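Local coordinates for protein diphthine synthase (Entamoeba histolytica, PDB 3I4T) that probably catalyses the methylation of a modified histidine of elongation factor 2, with S-adenosylmethionine as methyl donor, in the pathway to diphthamide, at residues N212-I215 against E216-E220; K255-H259 against Y260-A264; P274-D277 against D278-D282. One frame throughout, in Å; residues are numbered along the deposited sequence.

Contact 1: residues N212-I215 against E216-E220; sequences NQCI and EQLLE
Ile215 and Leu219 lie side by side one helical turn apart and point the same way, CG2 of Ile215 being 3.7 Å from CD1 of Leu219. Four backbone bonds hold this part of the helix. Glu216 N donates to Asn212 O at 3.0 Å, Gln217 N to Gln213 O at the longer 3.2 Å, Leu218 N to Cys214 O at 3.0 Å, and Leu219 N to Ile215 O at 3.0 Å. A water is placed beside Gln213 O and donates to Glu216 OE1 at 2.8 Å; its modelled approach to Gln213 O is too short to trust. The polar ends find partners beyond this part of the helix. Asn212 ND2 donates to the carbonyl oxygens of Leu258 and Tyr260, while Gln217 OE1 and NE2 are satisfied by Tyr166 OH and Cys155 O. Cys214 SG, set anti to its own nitrogen (chi1 172°), reaches CD1 of Leu218 at 4.0 Å, and both side chains rest on Leu269 of strand 267-271. Ile215 instead meets Met254 and Leu257 of helix 254-257. The arrangement is that of an amphipathic alpha-helix, its Cys214-Leu218 pair laid against the mixed sheet and Ile215 against helix 254-257, in an alpha/beta domain of the tetrapyrrole methylase family.

Contact 2: residues K255-H259 against Y260-A264; sequences KDLLH and YDFGA
Leu257 and Tyr260 are joined across a type I beta turn, through which the chain leaves helix 254-257 for the loop leading to strand 267-271. Tyr260 N donates to Leu257 O at 3.1 Å, but the bond is bent: the N-H...O angle is 146° and the donor stands well above the carbonyl plane. The same Leu257 oxygen lies at the edge of the Phe262 ring, in its plane, 3.7 Å from CE2. Beside it, the Leu257 side chain crosses that of Phe262 at about a right angle, with CG 3.8 Å and CD2 4.0 Å from the ring atom CZ. Tyr260 closes over one face of the phenylalanine, its CD2 lying 3.5 Å above the ring plane over the centre. The CG of Phe262 is anti to the carbonyl carbon (chi1 -77°), which turns the ring back toward the helix end. Farther out, Val250 of strand 248-253 touches Leu257, Tyr260 and Phe262 alike, and Ile211 at the start of helix 211-225 packs on Phe262, so the small cluster is wedged between strand and helix. On the turn itself, the imidazole of His259 has CG of Leu258 over one face, offset toward the rim. Arg241 NH1 hydrogen-bonds to the carbonyl oxygens of Phe262 and Ala264, tying down the loop that follows the turn. Around Phe262 the chain forms an Asx turn, with Gly263 N donating to Asp261 OD1 at 3.0 Å and meeting that oxygen from above the carboxylate plane.

Contact 3: residues P274-D277 against D278-D282; sequences PQVD and DPELD
The chain is extended through Val276 and Asp277 and coils into helix 278-284 at Asp278, where Leu281 N donates to Asp277 O at 2.9 Å and nearly straight (169°). Glu280 reaches back over this first turn: OE1 accepts from Asp277 N at 3.0 Å, using the lone pair that faces away from OE2. The same oxygen lies 3.3 Å from Asp277 OD2, a like-charge approach probably eased by Arg147, which forms a salt bridge with Glu280 OE1 and a long, weak ion pair with Asp277. OE2 of the buried glutamate is satisfied by Gln144 N and His179 NE2. Val276 sends CG1, anti to its nitrogen (chi1 -178°), against CB of Glu280 at 3.5 Å and CG of Leu281 at 3.7 Å. A water links the two segments, donating to Val276 O at 2.8 Å and to Asp278 OD1. Asp277 occupies the N-cap position, but its side chain makes no capping bond. What forms is therefore one half of a capping box, from Glu280 to the N-cap nitrogen, joined by the Val276-Leu281 hydrophobic staple of a helix N terminus.

All three contacts join adjoining segments and lie in series, so none closes a long loop, nests within or crosses another. Contact 1 comes first, within helix 211-225. The chain then runs through strands 235-240 and 248-253 before contact 2 closes the tight turn 257-260, leading out of helix 254-257 toward strand 267-271. These two touch, with centres about 11 Å apart: besides the Asn212 amide, Ile215 CD1 packs 3.5 Å from Leu257 CB, tying the long helix to the turn, both on the same side of the chain's centre. After strand 267-271, contact 3 starts helix 278-284 at the surface. Its nearest atoms remain about 14 Å from contact 1 and 13 Å from contact 2.

Contact 1: residues N212-I215 against E216-E220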
loop_
_atom_site.group_PDB
_atom_site.type_symbol
_atom_site.label_atom_id
_atom_site.label_comp_id
_atom_site.label_asym_id
_atom_site.label_seq_id
_atom_site.Cartn_x
_atom_site.Cartn_y
_atom_site.Cartn_z
ATOM N N ASN A 212 0.481 6.020 -22.904
ATOM C CA ASN A 212 0.641 6.829 -24.117
ATOM C C ASN A 212 -0.256 8.070 -24.095
ATOM O O ASN A 212 0.224 9.196 -24.281
ATOM C CB ASN A 212 0.352 5.995 -25.381
ATOM C CG ASN A 212 1.115 4.670 -25.413
ATOM O OD1 ASN A 212 0.570 3.625 -25.055
ATOM N ND2 ASN A 212 2.375 4.710 -25.841
ATOM N N GLN A 213 -1.552 7.849 -23.861
ATOM C CA GLN A 213 -2.541 8.925 -23.760
ATOM C C GLN A 213 -2.297 9.796 -22.536
ATOM O O GLN A 213 -2.618 10.984 -22.544
ATOM C CB GLN A 213 -3.957 8.362 -23.672
ATOM C CG GLN A 213 -4.419 7.618 -24.887
ATOM C CD GLN A 213 -5.651 6.769 -24.609
ATOM O OE1 GLN A 213 -5.676 5.958 -23.679
ATOM N NE2 GLN A 213 -6.679 6.948 -25.426
ATOM N N CYS A 214 -1.754 9.196 -21.480
ATOM C CA CYS A 214 -1.399 9.927 -20.270
ATOM C C CYS A 214 -0.263 10.910 -20.535
ATOM O O CYS A 214 -0.368 12.084 -20.204
ATOM C CB CYS A 214 -0.995 8.964 -19.146
ATOM S SG CYS A 214 -0.314 9.830 -17.690
ATOM N N ILE A 215 0.827 10.414 -21.120
ATOM C CA ILE A 215 1.987 11.251 -21.431
ATOM C C ILE A 215 1.598 12.336 -22.426
ATOM O O ILE A 215 2.004 13.476 -22.286
ATOM C CB ILE A 215 3.186 10.406 -21.956
ATOM C CG1 ILE A 215 3.757 9.516 -20.847
ATOM C CG2 ILE A 215 4.275 11.293 -22.539
ATOM C CD1 ILE A 215 4.797 8.537 -21.326
ATOM N N GLU A 216 0.785 11.992 -23.412
ATOM C CA GLU A 216 0.335 12.974 -24.387
ATOM C C GLU A 216 -0.316 14.159 -23.681
ATOM O O GLU A 216 0.055 15.307 -23.917
ATOM C CB GLU A 216 -0.646 12.338 -25.382
ATOM C CG GLU A 216 -0.945 13.180 -26.611
ATOM C CD GLU A 216 -2.232 12.744 -27.306
ATOM O OE1 GLU A 216 -3.290 12.681 -26.625
ATOM O OE2 GLU A 216 -2.191 12.467 -28.532
ATOM N N GLN A 217 -1.272 13.866 -22.801
ATOM C CA GLN A 217 -2.013 14.905 -22.088
ATOM C C GLN A 217 -1.106 15.750 -21.181
ATOM O O GLN A 217 -1.235 16.974 -21.145
ATOM C CB GLN A 217 -3.150 14.288 -21.269
ATOM C CG GLN A 217 -4.240 15.289 -20.939
ATOM C CD GLN A 217 -5.211 14.791 -19.891
ATOM O OE1 GLN A 217 -5.105 15.154 -18.719
ATOM N NE2 GLN A 217 -6.173 13.977 -20.307
ATOM N N LEU A 218 -0.197 15.090 -20.460
ATOM C CA LEU A 218 0.755 15.778 -19.583
ATOM C C LEU A 218 1.640 16.751 -20.354
ATOM O O LEU A 218 1.920 17.860 -19.876
ATOM C CB LEU A 218 1.640 14.790 -18.797
ATOM C CG LEU A 218 1.040 13.827 -17.762
ATOM C CD1 LEU A 218 2.128 12.975 -17.148
ATOM C CD2 LEU A 218 0.279 14.525 -16.667
ATOM N N LEU A 219 2.073 16.337 -21.541
ATOM C CA LEU A 219 2.918 17.178 -22.385
ATOM C C LEU A 219 2.158 18.397 -22.883
ATOM O O LEU A 219 2.713 19.487 -22.974
ATOM C CB LEU A 219 3.505 16.369 -23.543
ATOM C CG LEU A 219 4.617 15.411 -23.086
ATOM C CD1 LEU A 219 5.124 14.521 -24.217
ATOM C CD2 LEU A 219 5.773 16.188 -22.465
ATOM N N GLU A 220 0.874 18.214 -23.162
ATOM C CA GLU A 220 0.022 19.296 -23.643
ATOM C C GLU A 220 -0.299 20.322 -22.545
ATOM O O GLU A 220 -0.382 21.527 -22.806
ATOM C CB GLU A 220 -1.259 18.699 -24.206
ATOM C CG GLU A 220 -2.020 19.611 -25.129
ATOM C CD GLU A 220 -3.345 19.008 -25.538
ATOM O OE1 GLU A 220 -3.350 17.911 -26.143
ATOM O OE2 GLU A 220 -4.388 19.634 -25.253
HETATM O O HOH W 1 -4.261 11.612 -24.245
#

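Contact 2: residues K255-H259 against Y260-A264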
loop_
_atom_site.group_PDB
_atom_site.type_symbol
_atom_site.label_atom_id
_atom_site.label_comp_id
_atom_site.label_asym_id
_atom_site.label_seq_id
_atom_site.Cartn_x
_atom_site.Cartn_y
_atom_site.Cartn_z
ATOM N N LYS A 255 9.057 11.438 -24.265
ATOM C CA LYS A 255 8.910 11.347 -25.726
ATOM C C LYS A 255 9.113 9.935 -26.249
ATOM O O LYS A 255 8.569 9.578 -27.292
ATOM C CB LYS A 255 9.856 12.301 -26.459
ATOM C CG LYS A 255 11.345 12.041 -26.236
ATOM C CD LYS A 255 12.201 13.071 -26.951
ATOM C CE LYS A 255 13.671 12.694 -26.894
ATOM N NZ LYS A 255 14.545 13.694 -27.590
ATOM N N ASP A 256 9.891 9.134 -25.526
ATOM C CA ASP A 256 10.145 7.757 -25.930
ATOM C C ASP A 256 9.034 6.832 -25.473
ATOM O O ASP A 256 8.649 5.903 -26.191
ATOM C CB ASP A 256 11.493 7.286 -25.399
ATOM C CG ASP A 256 12.652 7.929 -26.117
ATOM O OD1 ASP A 256 12.579 8.102 -27.353
ATOM O OD2 ASP A 256 13.651 8.267 -25.458
ATOM N N LEU A 257 8.508 7.093 -24.282
ATOM C CA LEU A 257 7.440 6.269 -23.726
ATOM C C LEU A 257 6.081 6.583 -24.343
ATOM O O LEU A 257 5.231 5.707 -24.456
ATOM C CB LEU A 257 7.432 6.332 -22.188
ATOM C CG LEU A 257 8.206 5.211 -21.473
ATOM C CD1 LEU A 257 9.658 5.152 -21.865
ATOM C CD2 LEU A 257 8.085 5.326 -19.973
ATOM N N LEU A 258 5.903 7.829 -24.775
ATOM C CA LEU A 258 4.738 8.242 -25.580
ATOM C C LEU A 258 4.334 7.272 -26.724
ATOM O O LEU A 258 3.146 7.130 -27.029
ATOM C CB LEU A 258 4.980 9.644 -26.144
ATOM C CG LEU A 258 3.957 10.336 -27.053
ATOM C CD1 LEU A 258 2.584 10.501 -26.391
ATOM C CD2 LEU A 258 4.503 11.694 -27.516
ATOM N N HIS A 259 5.309 6.607 -27.342
ATOM C CA HIS A 259 5.036 5.761 -28.508
ATOM C C HIS A 259 5.342 4.312 -28.237
ATOM O O HIS A 259 5.209 3.456 -29.119
ATOM C CB HIS A 259 5.850 6.229 -29.713
ATOM C CG HIS A 259 5.573 7.643 -30.103
ATOM N ND1 HIS A 259 4.365 8.044 -30.630
ATOM C CD2 HIS A 259 6.335 8.758 -30.013
ATOM C CE1 HIS A 259 4.395 9.346 -30.855
ATOM N NE2 HIS A 259 5.580 9.803 -30.489
ATOM N N TYR A 260 5.767 4.033 -27.017
ATOM C CA TYR A 260 6.041 2.669 -26.624
ATOM C C TYR A 260 4.730 1.880 -26.447
ATOM O O TYR A 260 3.760 2.392 -25.894
ATOM C CB TYR A 260 6.877 2.668 -25.342
ATOM C CG TYR A 260 7.451 1.324 -25.007
ATOM C CD1 TYR A 260 8.749 0.994 -25.369
ATOM C CD2 TYR A 260 6.692 0.380 -24.327
ATOM C CE1 TYR A 260 9.277 -0.255 -25.065
ATOM C CE2 TYR A 260 7.200 -0.857 -24.019
ATOM C CZ TYR A 260 8.491 -1.177 -24.388
ATOM O OH TYR A 260 8.986 -2.422 -24.066
ATOM N N ASP A 261 4.713 0.641 -26.935
ATOM C CA ASP A 261 3.561 -0.242 -26.794
ATOM C C ASP A 261 3.649 -1.018 -25.482
ATOM O O ASP A 261 4.509 -1.881 -25.328
ATOM C CB ASP A 261 3.495 -1.207 -27.991
ATOM C CG ASP A 261 2.310 -2.193 -27.921
ATOM O OD1 ASP A 261 1.440 -2.097 -27.017
ATOM O OD2 ASP A 261 2.252 -3.081 -28.797
ATOM N N PHE A 262 2.748 -0.714 -24.552
ATOM C CA PHE A 262 2.759 -1.305 -23.214
ATOM C C PHE A 262 1.813 -2.499 -23.059
ATOM O O PHE A 262 1.804 -3.165 -22.007
ATOM C CB PHE A 262 2.434 -0.238 -22.155
ATOM C CG PHE A 262 3.587 0.679 -21.843
ATOM C CD1 PHE A 262 4.479 0.370 -20.819
ATOM C CD2 PHE A 262 3.789 1.839 -22.585
ATOM C CE1 PHE A 262 5.550 1.201 -20.535
ATOM C CE2 PHE A 262 4.850 2.692 -22.310
ATOM C CZ PHE A 262 5.740 2.376 -21.288
ATOM N N GLY A 263 1.016 -2.778 -24.090
ATOM C CA GLY A 263 0.083 -3.907 -24.037
ATOM C C GLY A 263 -1.233 -3.603 -23.338
ATOM O O GLY A 263 -1.681 -2.459 -23.317
ATOM N N ALA A 264 -1.847 -4.638 -22.769
ATOM C CA ALA A 264 -3.149 -4.535 -22.123
ATOM C C ALA A 264 -3.098 -3.790 -20.767
ATOM O O ALA A 264 -2.076 -3.825 -20.080
ATOM C CB ALA A 264 -3.726 -5.919 -21.940
#

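Contact 3: residues P274-D277 against D278-D282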
loop_
_atom_site.group_PDB
_atom_site.type_symbol
_atom_site.label_atom_id
_atom_site.label_comp_id
_atom_site.label_asym_id
_atom_site.label_seq_id
_atom_site.Cartn_x
_atom_site.Cartn_y
_atom_site.Cartn_z
ATOM N N PRO A 274 12.978 15.246 -8.733
ATOM C CA PRO A 274 14.174 15.717 -9.437
ATOM C C PRO A 274 15.498 15.079 -8.980
ATOM O O PRO A 274 16.425 15.001 -9.777
ATOM C CB PRO A 274 14.158 17.224 -9.169
ATOM C CG PRO A 274 12.702 17.548 -9.086
ATOM C CD PRO A 274 12.135 16.381 -8.304
ATOM N N GLN A 275 15.601 14.622 -7.729
ATOM C CA GLN A 275 16.765 13.805 -7.374
ATOM C C GLN A 275 16.426 12.393 -6.949
ATOM O O GLN A 275 15.594 12.144 -6.067
ATOM C CB GLN A 275 17.761 14.493 -6.416
ATOM C CG GLN A 275 17.342 14.647 -4.994
ATOM C CD GLN A 275 17.591 13.414 -4.116
ATOM O OE1 GLN A 275 16.917 13.240 -3.098
ATOM N NE2 GLN A 275 18.548 12.566 -4.500
ATOM N N VAL A 276 17.102 11.468 -7.611
ATOM C CA VAL A 276 16.874 10.063 -7.413
ATOM C C VAL A 276 18.130 9.547 -6.756
ATOM O O VAL A 276 19.222 9.860 -7.191
ATOM C CB VAL A 276 16.617 9.374 -8.766
ATOM C CG1 VAL A 276 16.325 7.906 -8.563
ATOM C CG2 VAL A 276 15.474 10.073 -9.494
ATOM N N ASP A 277 17.965 8.800 -5.674
ATOM C CA ASP A 277 19.091 8.199 -4.984
ATOM C C ASP A 277 19.799 7.202 -5.911
ATOM O O ASP A 277 19.164 6.564 -6.741
ATOM C CB ASP A 277 18.619 7.515 -3.693
ATOM C CG ASP A 277 18.042 8.507 -2.660
ATOM O OD1 ASP A 277 18.675 9.536 -2.371
ATOM O OD2 ASP A 277 16.953 8.258 -2.116
ATOM N N ASP A 278 21.116 7.082 -5.764
ATOM C CA ASP A 278 21.905 6.074 -6.475
ATOM C C ASP A 278 21.316 4.672 -6.352
ATOM O O ASP A 278 21.200 3.979 -7.359
ATOM C CB ASP A 278 23.356 6.051 -5.987
ATOM C CG ASP A 278 24.165 7.246 -6.441
ATOM O OD1 ASP A 278 23.642 8.130 -7.176
ATOM O OD2 ASP A 278 25.356 7.296 -6.042
ATOM N N PRO A 279 20.946 4.237 -5.127
ATOM C CA PRO A 279 20.373 2.881 -5.095
ATOM C C PRO A 279 19.076 2.747 -5.907
ATOM O O PRO A 279 18.832 1.692 -6.478
ATOM C CB PRO A 279 20.129 2.624 -3.598
ATOM C CG PRO A 279 21.090 3.573 -2.897
ATOM C CD PRO A 279 21.137 4.789 -3.768
ATOM N N GLU A 280 18.282 3.812 -5.982
ATOM C CA GLU A 280 17.048 3.817 -6.771
ATOM C C GLU A 280 17.360 3.767 -8.263
ATOM O O GLU A 280 16.740 3.007 -9.009
ATOM C CB GLU A 280 16.204 5.068 -6.465
ATOM C CG GLU A 280 15.629 5.174 -5.033
ATOM C CD GLU A 280 14.807 6.451 -4.835
ATOM O OE1 GLU A 280 15.389 7.552 -4.915
ATOM O OE2 GLU A 280 13.575 6.358 -4.610
ATOM N N LEU A 281 18.313 4.600 -8.693
ATOM C CA LEU A 281 18.780 4.616 -10.076
ATOM C C LEU A 281 19.315 3.238 -10.506
ATOM O O LEU A 281 19.054 2.783 -11.625
ATOM C CB LEU A 281 19.857 5.697 -10.277
ATOM C CG LEU A 281 19.423 7.162 -10.454
ATOM C CD1 LEU A 281 20.627 8.092 -10.552
ATOM C CD2 LEU A 281 18.489 7.371 -11.654
ATOM N N ASP A 282 20.043 2.573 -9.607
ATOM C CA ASP A 282 20.577 1.250 -9.898
ATOM C C ASP A 282 19.454 0.250 -10.237
ATOM O O ASP A 282 19.629 -0.619 -11.099
ATOM C CB ASP A 282 21.444 0.729 -8.743
ATOM C CG ASP A 282 22.717 1.562 -8.511
ATOM O OD1 ASP A 282 23.124 2.361 -9.387
ATOM O OD2 ASP A 282 23.309 1.424 -7.418
HETATM O O HOH W 2 21.995 10.248 -7.531
#